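Long-range contacts in Rab GDP dissociation inhibitor alpha (Naegleria fowleri, PDB 6C87), which probably binds prenylated Rab GTPases in their GDP-bound form, slowing nucleotide release and keeping them soluble for recycling between membranes: residues D57-K62 with E389-I394; Y107-A112 with G242-V247; A112-S117 with A325-I330; Y236-L241 with T351-P356; I363-V368 with A417-E422. All coordinates share one frame; numbering follows the deposited sequence.

Contact 1. Residues D57-K62 with E389-I394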
# COMPACT_ATOMS: atom_id res chain seq x y z
N ASP A 57 -35.53 33.70 7.88
CA ASP A 57 -36.42 33.63 9.04
C ASP A 57 -35.80 32.80 10.15
O ASP A 57 -35.89 33.15 11.33
CB ASP A 57 -37.78 33.03 8.65
CG ASP A 57 -38.60 33.93 7.73
OD1 ASP A 57 -39.42 33.38 6.96
OD2 ASP A 57 -38.41 35.17 7.73
N GLN A 58 -35.16 31.68 9.78
CA GLN A 58 -34.52 30.82 10.77
C GLN A 58 -33.32 31.51 11.41
O GLN A 58 -33.05 31.33 12.60
CB GLN A 58 -34.12 29.49 10.13
CG GLN A 58 -35.31 28.61 9.74
CD GLN A 58 -34.92 27.40 8.89
OE1 GLN A 58 -33.99 27.45 8.08
NE2 GLN A 58 -35.65 26.30 9.08
N MET A 59 -32.57 32.30 10.63
CA MET A 59 -31.46 33.08 11.20
C MET A 59 -31.97 34.08 12.22
O MET A 59 -31.42 34.21 13.32
CB MET A 59 -30.70 33.80 10.09
CG MET A 59 -29.93 32.88 9.18
SD MET A 59 -28.47 32.18 9.95
CE MET A 59 -27.41 33.61 10.09
N PHE A 60 -33.03 34.82 11.87
CA PHE A 60 -33.59 35.80 12.80
C PHE A 60 -34.18 35.15 14.04
O PHE A 60 -34.07 35.70 15.14
CB PHE A 60 -34.62 36.67 12.09
CG PHE A 60 -34.04 37.91 11.48
CD1 PHE A 60 -33.24 37.84 10.35
CD2 PHE A 60 -34.27 39.16 12.05
CE1 PHE A 60 -32.69 38.99 9.79
CE2 PHE A 60 -33.73 40.31 11.50
CZ PHE A 60 -32.94 40.22 10.37
N GLU A 61 -34.84 33.99 13.90
CA GLU A 61 -35.31 33.30 15.10
C GLU A 61 -34.13 32.88 15.98
O GLU A 61 -34.14 33.09 17.19
CB GLU A 61 -36.17 32.09 14.73
N LYS A 62 -33.07 32.35 15.36
CA LYS A 62 -31.94 31.85 16.14
C LYS A 62 -31.17 32.99 16.81
O LYS A 62 -30.78 32.87 17.98
CB LYS A 62 -31.01 31.02 15.24
CG LYS A 62 -29.76 30.49 15.93
CD LYS A 62 -28.98 29.55 15.03
CE LYS A 62 -27.76 28.96 15.73
NZ LYS A 62 -28.12 27.98 16.79
N GLU A 389 -26.66 43.17 7.64
CA GLU A 389 -27.00 42.40 8.83
C GLU A 389 -25.80 41.58 9.25
O GLU A 389 -25.04 41.09 8.40
CB GLU A 389 -28.20 41.47 8.64
CG GLU A 389 -29.54 42.16 8.65
CD GLU A 389 -29.92 42.67 10.03
OE1 GLU A 389 -29.23 42.32 11.01
OE2 GLU A 389 -30.92 43.41 10.12
N LYS A 390 -25.61 41.48 10.56
CA LYS A 390 -24.48 40.79 11.15
C LYS A 390 -24.98 39.87 12.27
O LYS A 390 -25.74 40.31 13.14
CB LYS A 390 -23.47 41.82 11.68
CG LYS A 390 -22.23 41.22 12.26
CD LYS A 390 -21.32 42.27 12.87
CE LYS A 390 -22.08 43.17 13.83
NZ LYS A 390 -21.16 43.75 14.85
N PHE A 391 -24.53 38.62 12.25
CA PHE A 391 -24.91 37.64 13.27
C PHE A 391 -23.66 37.07 13.92
O PHE A 391 -22.78 36.55 13.23
CB PHE A 391 -25.72 36.49 12.68
CG PHE A 391 -26.88 36.93 11.85
CD1 PHE A 391 -28.10 37.25 12.46
CD2 PHE A 391 -26.77 37.02 10.47
CE1 PHE A 391 -29.19 37.64 11.70
CE2 PHE A 391 -27.86 37.42 9.70
CZ PHE A 391 -29.07 37.73 10.32
N VAL A 392 -23.59 37.15 15.25
CA VAL A 392 -22.45 36.62 16.00
C VAL A 392 -22.76 35.20 16.44
O VAL A 392 -23.71 34.96 17.19
CB VAL A 392 -22.12 37.51 17.21
CG1 VAL A 392 -20.98 36.88 17.99
CG2 VAL A 392 -21.72 38.89 16.74
N TYR A 393 -21.93 34.26 15.99
CA TYR A 393 -22.14 32.83 16.22
C TYR A 393 -20.88 32.26 16.87
O TYR A 393 -19.89 31.97 16.19
CB TYR A 393 -22.47 32.13 14.90
CG TYR A 393 -22.86 30.68 15.03
CD1 TYR A 393 -23.74 30.25 16.02
CD2 TYR A 393 -22.36 29.73 14.15
CE1 TYR A 393 -24.11 28.92 16.12
CE2 TYR A 393 -22.72 28.40 14.24
CZ TYR A 393 -23.59 28.00 15.23
OH TYR A 393 -23.94 26.67 15.32
N ILE A 394 -20.92 32.09 18.19
CA ILE A 394 -19.79 31.58 18.96
C ILE A 394 -20.10 30.16 19.41
O ILE A 394 -21.19 29.88 19.93
CB ILE A 394 -19.50 32.50 20.16
CG1 ILE A 394 -19.29 33.93 19.66
CG2 ILE A 394 -18.28 32.00 20.91
CD1 ILE A 394 -19.24 34.96 20.76

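Contact 2. Residues Y107-A112 with G242-V247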
# COMPACT_ATOMS: atom_id res chain seq x y z
N TYR A 107 -24.83 11.99 -7.78
CA TYR A 107 -26.25 12.27 -7.66
C TYR A 107 -26.60 13.58 -8.36
O TYR A 107 -25.80 14.10 -9.14
CB TYR A 107 -26.67 12.33 -6.19
CG TYR A 107 -26.67 10.98 -5.49
CD1 TYR A 107 -27.31 10.81 -4.27
CD2 TYR A 107 -26.04 9.87 -6.05
CE1 TYR A 107 -27.32 9.58 -3.63
CE2 TYR A 107 -26.04 8.64 -5.42
CZ TYR A 107 -26.69 8.50 -4.21
OH TYR A 107 -26.70 7.27 -3.58
N ASN A 108 -27.78 14.14 -8.06
CA ASN A 108 -28.17 15.43 -8.63
C ASN A 108 -27.51 16.56 -7.83
O ASN A 108 -28.14 17.41 -7.21
CB ASN A 108 -29.69 15.57 -8.64
N MET A 109 -26.18 16.54 -7.88
CA MET A 109 -25.33 17.42 -7.09
C MET A 109 -24.31 18.10 -7.99
O MET A 109 -23.59 17.43 -8.73
CB MET A 109 -24.63 16.64 -5.98
CG MET A 109 -23.73 17.47 -5.13
SD MET A 109 -23.28 16.60 -3.62
CE MET A 109 -23.17 18.00 -2.52
N GLU A 110 -24.28 19.43 -7.96
CA GLU A 110 -23.38 20.23 -8.78
C GLU A 110 -22.38 20.97 -7.90
O GLU A 110 -22.77 21.67 -6.96
CB GLU A 110 -24.14 21.23 -9.65
CG GLU A 110 -23.20 22.13 -10.44
CD GLU A 110 -23.92 23.18 -11.24
OE1 GLU A 110 -25.17 23.14 -11.29
OE2 GLU A 110 -23.23 24.06 -11.81
N PHE A 111 -21.09 20.86 -8.24
CA PHE A 111 -20.06 21.68 -7.62
C PHE A 111 -19.76 22.85 -8.55
O PHE A 111 -19.57 22.67 -9.76
CB PHE A 111 -18.78 20.87 -7.36
CG PHE A 111 -18.91 19.91 -6.22
CD1 PHE A 111 -18.99 20.37 -4.91
CD2 PHE A 111 -18.96 18.54 -6.44
CE1 PHE A 111 -19.11 19.48 -3.85
CE2 PHE A 111 -19.09 17.65 -5.38
CZ PHE A 111 -19.16 18.12 -4.08
N ALA A 112 -19.73 24.05 -7.98
CA ALA A 112 -19.44 25.28 -8.70
C ALA A 112 -18.17 25.92 -8.18
O ALA A 112 -17.83 25.79 -6.99
CB ALA A 112 -20.61 26.26 -8.60
N GLY A 242 -25.84 22.28 2.82
CA GLY A 242 -27.03 21.55 3.20
C GLY A 242 -27.42 20.45 2.22
O GLY A 242 -28.22 19.57 2.57
N GLU A 243 -26.84 20.46 1.02
CA GLU A 243 -27.12 19.41 0.05
C GLU A 243 -26.48 18.09 0.45
O GLU A 243 -27.02 17.02 0.13
CB GLU A 243 -26.61 19.84 -1.33
CG GLU A 243 -27.30 21.06 -1.87
CD GLU A 243 -28.72 20.76 -2.31
OE1 GLU A 243 -28.88 20.10 -3.37
OE2 GLU A 243 -29.66 21.14 -1.58
N LEU A 244 -25.37 18.14 1.17
CA LEU A 244 -24.64 16.91 1.49
C LEU A 244 -25.44 15.96 2.38
O LEU A 244 -25.48 14.76 2.06
CB LEU A 244 -23.28 17.27 2.09
CG LEU A 244 -22.29 17.68 0.99
CD1 LEU A 244 -21.14 18.50 1.52
CD2 LEU A 244 -21.76 16.44 0.26
N PRO A 245 -26.06 16.39 3.47
CA PRO A 245 -26.88 15.43 4.23
C PRO A 245 -28.02 14.87 3.41
O PRO A 245 -28.42 13.72 3.62
CB PRO A 245 -27.39 16.26 5.42
CG PRO A 245 -26.44 17.38 5.54
CD PRO A 245 -26.03 17.71 4.14
N GLN A 246 -28.54 15.64 2.45
CA GLN A 246 -29.67 15.16 1.67
C GLN A 246 -29.27 13.97 0.80
O GLN A 246 -29.96 12.95 0.78
CB GLN A 246 -30.23 16.29 0.81
CG GLN A 246 -31.69 16.62 1.11
CD GLN A 246 -31.84 17.87 1.94
OE1 GLN A 246 -32.78 18.00 2.72
NE2 GLN A 246 -30.91 18.81 1.76
N VAL A 247 -28.13 14.08 0.10
CA VAL A 247 -27.70 12.97 -0.75
C VAL A 247 -27.23 11.80 0.10
O VAL A 247 -27.44 10.64 -0.27
CB VAL A 247 -26.64 13.41 -1.78
CG1 VAL A 247 -27.22 14.40 -2.79
CG2 VAL A 247 -25.38 13.97 -1.12

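Contact 3. Residues A112-S117 with A325-I330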
# COMPACT_ATOMS: atom_id res chain seq x y z
N ALA A 112 -19.73 24.05 -7.98
CA ALA A 112 -19.44 25.28 -8.70
C ALA A 112 -18.17 25.92 -8.18
O ALA A 112 -17.83 25.79 -6.99
CB ALA A 112 -20.61 26.26 -8.60
N LEU A 113 -17.46 26.62 -9.06
CA LEU A 113 -16.17 27.18 -8.70
C LEU A 113 -16.32 28.44 -7.86
O LEU A 113 -17.33 29.14 -7.90
CB LEU A 113 -15.34 27.46 -9.96
CG LEU A 113 -15.87 28.35 -11.09
CD1 LEU A 113 -15.46 29.81 -10.86
CD2 LEU A 113 -15.48 27.85 -12.50
N VAL A 114 -15.31 28.68 -7.04
CA VAL A 114 -15.17 29.91 -6.28
C VAL A 114 -14.34 30.89 -7.09
O VAL A 114 -13.32 30.51 -7.69
CB VAL A 114 -14.53 29.60 -4.91
CG1 VAL A 114 -14.30 30.87 -4.11
CG2 VAL A 114 -15.42 28.61 -4.14
N GLU A 115 -14.76 32.16 -7.12
CA GLU A 115 -14.16 33.10 -8.06
C GLU A 115 -12.86 33.72 -7.58
O GLU A 115 -12.04 34.12 -8.40
CB GLU A 115 -15.17 34.18 -8.43
CG GLU A 115 -16.32 33.62 -9.25
CD GLU A 115 -17.42 34.64 -9.53
OE1 GLU A 115 -17.13 35.86 -9.54
OE2 GLU A 115 -18.57 34.22 -9.74
N GLY A 116 -12.63 33.82 -6.27
CA GLY A 116 -11.50 34.56 -5.77
C GLY A 116 -10.69 33.79 -4.75
O GLY A 116 -11.20 32.94 -4.03
N SER A 117 -9.39 34.08 -4.72
CA SER A 117 -8.51 33.58 -3.67
C SER A 117 -7.59 34.72 -3.25
O SER A 117 -6.70 35.10 -4.02
CB SER A 117 -7.69 32.38 -4.13
OG SER A 117 -6.90 31.90 -3.07
N ALA A 325 -15.70 40.07 -7.31
CA ALA A 325 -15.90 38.63 -7.16
C ALA A 325 -17.22 38.34 -6.44
O ALA A 325 -17.55 38.99 -5.44
CB ALA A 325 -14.72 38.02 -6.40
N LYS A 326 -17.98 37.38 -6.97
CA LYS A 326 -19.24 36.98 -6.37
C LYS A 326 -19.09 35.79 -5.42
O LYS A 326 -20.08 35.39 -4.79
CB LYS A 326 -20.25 36.67 -7.48
CG LYS A 326 -20.54 37.88 -8.35
CD LYS A 326 -21.45 37.53 -9.51
CE LYS A 326 -20.93 38.14 -10.78
NZ LYS A 326 -19.57 37.62 -11.12
N SER A 327 -17.90 35.22 -5.32
CA SER A 327 -17.56 34.23 -4.30
C SER A 327 -16.05 34.28 -4.13
O SER A 327 -15.32 34.53 -5.10
CB SER A 327 -18.01 32.81 -4.68
OG SER A 327 -17.47 32.38 -5.93
N SER A 328 -15.58 34.05 -2.91
CA SER A 328 -14.16 34.27 -2.68
C SER A 328 -13.69 33.60 -1.39
O SER A 328 -14.41 33.54 -0.40
CB SER A 328 -13.84 35.77 -2.62
OG SER A 328 -12.44 35.98 -2.69
N GLN A 329 -12.45 33.12 -1.44
CA GLN A 329 -11.68 32.72 -0.26
C GLN A 329 -10.75 33.86 0.12
O GLN A 329 -10.05 34.41 -0.75
CB GLN A 329 -10.88 31.45 -0.56
CG GLN A 329 -9.99 30.98 0.59
CD GLN A 329 -10.77 30.22 1.65
OE1 GLN A 329 -11.56 30.81 2.39
NE2 GLN A 329 -10.52 28.92 1.75
N ILE A 330 -10.73 34.23 1.40
CA ILE A 330 -9.89 35.31 1.91
C ILE A 330 -9.19 34.83 3.18
O ILE A 330 -9.86 34.52 4.18
CB ILE A 330 -10.69 36.58 2.21
CG1 ILE A 330 -11.70 36.86 1.09
CG2 ILE A 330 -9.75 37.76 2.39
CD1 ILE A 330 -12.59 38.03 1.36
O HOH W 1 -19.21 32.53 -7.75

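Contact 4. Residues Y236-L241 with T351-P356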
# COMPACT_ATOMS: atom_id res chain seq x y z
N TYR A 236 -17.53 24.67 -4.31
CA TYR A 236 -18.58 24.77 -3.29
C TYR A 236 -19.84 24.20 -3.92
O TYR A 236 -20.07 24.43 -5.12
CB TYR A 236 -18.82 26.21 -2.83
CG TYR A 236 -19.59 26.41 -1.53
CD1 TYR A 236 -19.04 26.02 -0.31
CD2 TYR A 236 -20.84 27.03 -1.52
CE1 TYR A 236 -19.72 26.23 0.88
CE2 TYR A 236 -21.53 27.24 -0.33
CZ TYR A 236 -20.96 26.84 0.87
OH TYR A 236 -21.62 27.03 2.07
N PRO A 237 -20.67 23.48 -3.18
CA PRO A 237 -21.86 22.88 -3.80
C PRO A 237 -22.91 23.95 -4.07
O PRO A 237 -23.10 24.88 -3.30
CB PRO A 237 -22.35 21.87 -2.75
CG PRO A 237 -21.30 21.85 -1.66
CD PRO A 237 -20.58 23.15 -1.74
N MET A 238 -23.58 23.79 -5.21
CA MET A 238 -24.74 24.61 -5.52
C MET A 238 -25.81 24.41 -4.44
O MET A 238 -26.12 23.27 -4.06
CB MET A 238 -25.28 24.23 -6.91
CG MET A 238 -25.96 25.35 -7.67
SD MET A 238 -24.84 26.71 -8.09
CE MET A 238 -23.95 25.98 -9.45
N TYR A 239 -26.35 25.51 -3.95
CA TYR A 239 -27.29 25.58 -2.82
C TYR A 239 -26.62 25.33 -1.48
O TYR A 239 -27.30 25.32 -0.45
CB TYR A 239 -28.50 24.64 -3.00
CG TYR A 239 -29.25 24.88 -4.29
CD1 TYR A 239 -30.20 25.89 -4.37
CD2 TYR A 239 -28.98 24.14 -5.44
CE1 TYR A 239 -30.88 26.14 -5.55
CE2 TYR A 239 -29.66 24.38 -6.62
CZ TYR A 239 -30.60 25.38 -6.67
OH TYR A 239 -31.27 25.62 -7.85
N GLY A 240 -25.30 25.14 -1.45
CA GLY A 240 -24.58 25.09 -0.19
C GLY A 240 -24.47 23.70 0.39
O GLY A 240 -25.02 22.72 -0.12
N LEU A 241 -23.78 23.64 1.54
CA LEU A 241 -23.45 22.38 2.20
C LEU A 241 -24.68 21.63 2.71
O LEU A 241 -24.57 20.43 2.99
CB LEU A 241 -22.46 22.62 3.35
CG LEU A 241 -21.10 23.24 2.97
CD1 LEU A 241 -20.31 23.63 4.21
CD2 LEU A 241 -20.26 22.32 2.08
N THR A 351 -24.59 33.32 -6.77
CA THR A 351 -23.96 32.44 -7.75
C THR A 351 -23.88 31.00 -7.28
O THR A 351 -23.74 30.10 -8.11
CB THR A 351 -22.55 32.93 -8.14
OG1 THR A 351 -21.72 33.08 -6.97
CG2 THR A 351 -22.62 34.23 -8.91
N HIS A 352 -23.96 30.77 -5.97
CA HIS A 352 -24.11 29.42 -5.45
C HIS A 352 -25.51 29.16 -4.92
O HIS A 352 -25.75 28.13 -4.29
CB HIS A 352 -23.06 29.15 -4.37
CG HIS A 352 -21.67 28.97 -4.92
ND1 HIS A 352 -20.78 30.02 -5.05
CD2 HIS A 352 -21.05 27.88 -5.42
CE1 HIS A 352 -19.65 29.56 -5.57
NE2 HIS A 352 -19.79 28.27 -5.81
N HIS A 353 -26.46 30.07 -5.20
CA HIS A 353 -27.85 29.98 -4.75
C HIS A 353 -27.94 29.81 -3.24
O HIS A 353 -28.71 28.99 -2.73
CB HIS A 353 -28.60 28.85 -5.46
CG HIS A 353 -28.94 29.17 -6.87
ND1 HIS A 353 -28.23 28.67 -7.94
CD2 HIS A 353 -29.88 30.00 -7.39
CE1 HIS A 353 -28.75 29.14 -9.06
NE2 HIS A 353 -29.74 29.96 -8.76
N VAL A 354 -27.13 30.57 -2.51
CA VAL A 354 -27.25 30.66 -1.06
C VAL A 354 -27.80 32.01 -0.59
O VAL A 354 -28.06 32.16 0.61
CB VAL A 354 -25.92 30.33 -0.36
CG1 VAL A 354 -25.48 28.92 -0.76
CG2 VAL A 354 -24.83 31.35 -0.74
N ALA A 355 -27.97 32.97 -1.49
CA ALA A 355 -28.48 34.29 -1.13
C ALA A 355 -29.29 34.81 -2.29
O ALA A 355 -29.07 34.41 -3.44
CB ALA A 355 -27.34 35.25 -0.79
N PRO A 356 -30.20 35.75 -2.05
CA PRO A 356 -30.97 36.35 -3.15
C PRO A 356 -30.05 37.09 -4.11
O PRO A 356 -28.87 37.32 -3.84
CB PRO A 356 -31.93 37.32 -2.46
CG PRO A 356 -31.90 36.98 -1.02
CD PRO A 356 -30.62 36.27 -0.73

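Contact 5. Residues I363-V368 with A417-E422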
# COMPACT_ATOMS: atom_id res chain seq x y z
N ILE A 363 -18.66 35.25 5.78
CA ILE A 363 -18.60 34.68 7.11
C ILE A 363 -17.15 34.74 7.58
O ILE A 363 -16.25 34.25 6.89
CB ILE A 363 -19.17 33.26 7.14
CG1 ILE A 363 -20.64 33.33 6.67
CG2 ILE A 363 -19.08 32.67 8.55
CD1 ILE A 363 -21.45 32.08 6.86
N VAL A 364 -16.93 35.38 8.72
CA VAL A 364 -15.61 35.59 9.29
C VAL A 364 -15.45 34.64 10.46
O VAL A 364 -16.33 34.54 11.32
CB VAL A 364 -15.43 37.05 9.74
CG1 VAL A 364 -13.99 37.29 10.19
CG2 VAL A 364 -15.83 38.00 8.62
N SER A 365 -14.33 33.92 10.49
CA SER A 365 -14.14 32.90 11.51
C SER A 365 -12.71 32.92 12.03
O SER A 365 -11.76 33.11 11.26
CB SER A 365 -14.49 31.51 10.97
OG SER A 365 -13.57 31.12 9.96
N THR A 366 -12.56 32.70 13.33
CA THR A 366 -11.25 32.55 13.92
C THR A 366 -11.41 31.86 15.26
O THR A 366 -12.50 31.83 15.84
CB THR A 366 -10.53 33.90 14.09
OG1 THR A 366 -9.15 33.67 14.40
CG2 THR A 366 -11.17 34.74 15.18
N THR A 367 -10.32 31.27 15.72
CA THR A 367 -10.27 30.75 17.08
C THR A 367 -10.27 31.92 18.05
O THR A 367 -9.58 32.91 17.84
CB THR A 367 -9.03 29.88 17.27
OG1 THR A 367 -9.14 28.70 16.45
CG2 THR A 367 -8.85 29.48 18.73
N VAL A 368 -11.07 31.80 19.11
CA VAL A 368 -11.20 32.88 20.09
C VAL A 368 -9.95 32.91 20.96
O VAL A 368 -9.54 31.89 21.52
CB VAL A 368 -12.47 32.68 20.93
CG1 VAL A 368 -12.58 33.76 21.98
CG2 VAL A 368 -13.70 32.64 20.04
N ALA A 417 -11.94 26.68 12.73
CA ALA A 417 -12.30 27.95 12.12
C ALA A 417 -11.99 28.02 10.62
O ALA A 417 -12.54 28.88 9.94
CB ALA A 417 -11.58 29.09 12.83
N THR A 418 -11.13 27.14 10.11
CA THR A 418 -10.74 27.22 8.71
C THR A 418 -11.96 27.14 7.80
O THR A 418 -12.95 26.46 8.09
CB THR A 418 -9.76 26.10 8.35
OG1 THR A 418 -10.43 24.83 8.37
CG2 THR A 418 -8.61 26.06 9.35
N THR A 419 -11.86 27.83 6.66
CA THR A 419 -12.89 27.82 5.63
C THR A 419 -12.52 26.89 4.47
O THR A 419 -12.90 27.14 3.32
CB THR A 419 -13.14 29.24 5.12
OG1 THR A 419 -11.89 29.89 4.86
CG2 THR A 419 -13.89 30.04 6.15
N HIS A 420 -11.76 25.84 4.76
CA HIS A 420 -11.56 24.74 3.82
C HIS A 420 -11.63 23.44 4.61
O HIS A 420 -11.60 23.44 5.84
CB HIS A 420 -10.24 24.89 3.04
CG HIS A 420 -9.08 25.31 3.87
ND1 HIS A 420 -8.36 24.43 4.65
CD2 HIS A 420 -8.49 26.52 4.04
CE1 HIS A 420 -7.38 25.08 5.26
NE2 HIS A 420 -7.44 26.35 4.91
N PHE A 421 -11.76 22.32 3.90
CA PHE A 421 -12.22 21.08 4.52
C PHE A 421 -11.13 20.08 4.88
O PHE A 421 -11.46 18.98 5.33
CB PHE A 421 -13.24 20.39 3.61
CG PHE A 421 -14.67 20.72 3.94
CD1 PHE A 421 -15.26 20.27 5.12
CD2 PHE A 421 -15.45 21.47 3.06
CE1 PHE A 421 -16.59 20.57 5.42
CE2 PHE A 421 -16.78 21.76 3.35
CZ PHE A 421 -17.35 21.31 4.54
N GLU A 422 -9.84 20.42 4.71
CA GLU A 422 -8.78 19.42 4.91
C GLU A 422 -8.80 18.83 6.32
O GLU A 422 -8.69 17.61 6.50
CB GLU A 422 -7.41 20.03 4.64
CG GLU A 422 -6.38 18.97 4.37
CD GLU A 422 -4.97 19.51 4.36
OE1 GLU A 422 -4.03 18.70 4.23
OE2 GLU A 422 -4.82 20.74 4.50
O HOH W 2 -10.26 26.79 15.00

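Contact 1. Residues D57-K62 with E389-I394
The ring of Phe391 has Met59 over one face and Phe60 at its edge, and these two neighbours on helix 57-62 make its ring contacts with strand 389-394. Met59 CE lies 3.9 Å from the centroid of the Phe391 ring, displaced toward the rim, where it comes to 3.5 Å from Phe391 CD2. The methionine chain is bent at chi2 and chi3 (-69°), the latter turning CE toward the ring; the methyl leads this Met-aromatic contact and the sulfur stands higher above the face, Met59 SD being 5.3 Å from the Phe391 centroid. Against Phe60 the geometry is an offset edge-to-face pair: the planes stand 80° apart and the Phe391 edge is directed at the Phe60 face, with Phe391 CZ 3.9 Å from Phe60 CE1. At the edge of Phe60, near its plane, Glu389 OE2 lies 3.8 Å from Phe60 CZ, while the other oxygen, Glu389 OE1, forms a salt bridge with Arg64. Farther along the strand the Lys62 chain, extended as far as CE, passes Tyr393, with Lys62 CE 3.7 Å from Tyr393 CE1; the tyrosine hydroxyl is hydrogen-bonded to Glu50 O. No hydrogen bond joins the two segments, so apolar and aromatic packing carries the contact. The short segment axes approach to 10.2 Å with their directions 58° apart. Strand 302-315 pairs antiparallel with strand 389-400, Ile314 touching Phe391 and Ile312 touching Met59, while Leu54 of strand 53-54 packs on Met59 and Lys62. Helix 56-64 therefore lies against the mixed sheet, with Phe63 also meeting Phe391.

Contact 2. Residues Y107-A112 with G242-V247
Met109 reaches from the lead-in to strand 111-121 onto the first turns of helix 243-254, a loop-on-helix packing within the GDI fold in which Glu243, Leu244 and Val247 receive the loop. The tight part is built round the methionine. Its CG is anti to the backbone N (chi1 180°), and the terminal methyl ends against Leu244, with Met109 CE 3.5 Å from Leu244 CD2 and 3.6 Å from Leu244 CG. The two side chains cross at about a right angle. Glu243 adds only its aliphatic root, Glu243 CB being 4.1 Å from Met109 CE. Met109 and Leu244 are both buried, with Pro237 of strand 234-237 against the methionine and Leu22 of helix 22-33 against the leucine.

The looser part lies at Tyr107 and Val247, both partly exposed. Val247 bridges the two regions: Val247 CG2 stands 4.2 Å from Met109 SD, and Val247 CB is 3.7 Å from Tyr107 CD1. The tyrosine and valine side chains run antiparallel past one another, and the ring continues along the helix to Arg250, Leu251 and Val254. An inverse gamma turn centred on Asn108, closed by a weak backbone bond, separates the tyrosine from the methionine. Glu110 packs on Leu113 of a second subunit, so this flank of 107-112 faces another copy of the protein. No hydrogen bond crosses the contact; at its tyrosine end, Tyr107 CE1 lies 3.5 Å from the backbone oxygen Val247 O.

Contact 3. Residues A112-S117 with A325-I330
Glu115 and Ser327 meet just before the parallel pairing of strands 111-121 and 328-332, part of the mixed sheet of this GDI-family protein, whose clear bridge here is Ser117 with Gln329. Glu115 N donates to Ser327 OG at 3.0 Å, with a weak second bond to Ser327 O. The serine hydroxyl also lies close to a water that donates to Glu115 OE2 at 2.7 Å from the water oxygen. The other carboxylate oxygen is gripped twice from 325-330. Lys326 N points almost straight at Glu115 OE1 (3.1 Å, 176° at the hydrogen), approaching from above the carboxylate plane, and Lys326 NZ adds a weak salt bridge to Glu115 OE1 at 3.4 Å. These donors would be expected to stabilise the charged carboxylate. Farther along, Gln329 N donates to Gly116 O at 2.9 Å in a nearly straight bond. Buried polar ends find partners outside the pairing: Ser117 OG with Tyr222 OH, Gln329 OE1 with Thr419 OG1, and Val114 O with Ser232 OG. The methyl Val114 CG1 lies against the backbone, 3.6 Å from Ser328 N. Beyond it, Ser117 CA makes a CA-H...O contact of 3.4 Å with Gln329 O.

Contact 4. Residues Y236-L241 with T351-P356
Tyr236 turns the edge of its ring to the face of His352 in a T-shaped pair, with the planes 87° apart and the centroids 5.5 Å from each other. Tyr236 CD2 is the atom over the imidazole, 4.0 Å from His352 CG. A second aromatic pair differs in kind: the Tyr239 and His353 rings are nearly parallel, at 20°, but displaced, with Tyr239 OH above the middle of the His353 imidazole. The nearest approach uses the histidine's methylene, Tyr239 CD1 to His353 CB at 3.5 Å. Met238, bent at chi2, brings its sulfur to the edge of the same imidazole, with Met238 SD 3.9 Å from His353 ND1.

The backbone adds a direct bond. Pro237 to Gly240 form a type II beta turn, closed by a bond from Gly240 N to Pro237 O of 2.9 Å, and within it Tyr239 N donates to His352 O at 2.7 Å, with 151° at the hydrogen. Val354 CG1 fills in beside the turn, 3.8 Å from Gly240 N, and also borders the edge of Tyr236. Gly240 has backbone angles that a CB would not tolerate.

The turn follows strand 234-237, whose Tyr236 pairs with Ala112 of strand 111-121 and meets the Phe88 ring. Facing it, residues 351-356 belong to the loop between strands 343-349 and 360-367, joined to Asn81, whose ND2 bonds to His353 O and whose backbone pairs with Val354.

Contact 5. Residues I363-V368 with A417-E422
Ser365 and Ala417 supply the direct polar link between strand 360-367 and the loop that leads to helix 422-436. The hydroxyl Ser365 OG, turned between its backbone N and carbonyl carbon (chi1 66°), donates to Ala417 O; the modelled separation of 2.5 Å is very short, and at this resolution its exact value is doubtful.

A water makes the second polar link. It accepts a bond from Ala417 N, 2.8 Å from the water oxygen, and is bonded to Thr367 OG1 at 2.6 Å.

The apolar part comes from methyl groups. Ala417 CB is directed at the strand and packs on its backbone, 3.6 Å from Thr366 CA and 3.8 Å from Thr367 N, while Thr419 CG2 flanks the serine hydroxyl at 4.0 Å from Ser365 OG. Thr419 OG1 is instead hydrogen-bonded to Gln329 OE1, and Thr366, whose CB points away from the loop, bonds through OG1 to Asp342 O.

Strand 360-367 is itself paired on both sides, with strands 343-349 and 302-315; the loop meets it through Ala417 backbone atoms, methyl groups and a water, without strand pairing. Both polar backbone atoms of Ala417 thus have a partner in this buried setting: N through water, O through a serine hydroxyl.

Overall arrangement
From the N terminus, 57-62 opens contact 1, whose partner 389-394 comes late, so contacts 2, 3 and 4 all fall within its loop. Residues 107-112 and 112-117, sharing Ala112, open contacts 2 and 3; 236-241 then opens contact 4 before 242-247, 325-330 and 351-356 close contacts 2, 3 and 4 in turn, and each of these three crosses the others. Contact 5 starts at 363-368, after they have closed, and crosses contact 1 by ending at 417-422. All five reach the mixed sheet: contacts 1 and 2 bring helices 56-64 and 243-254 to it, contact 3 pairs two of its strands, and contacts 4 and 5 tie connecting loops to it.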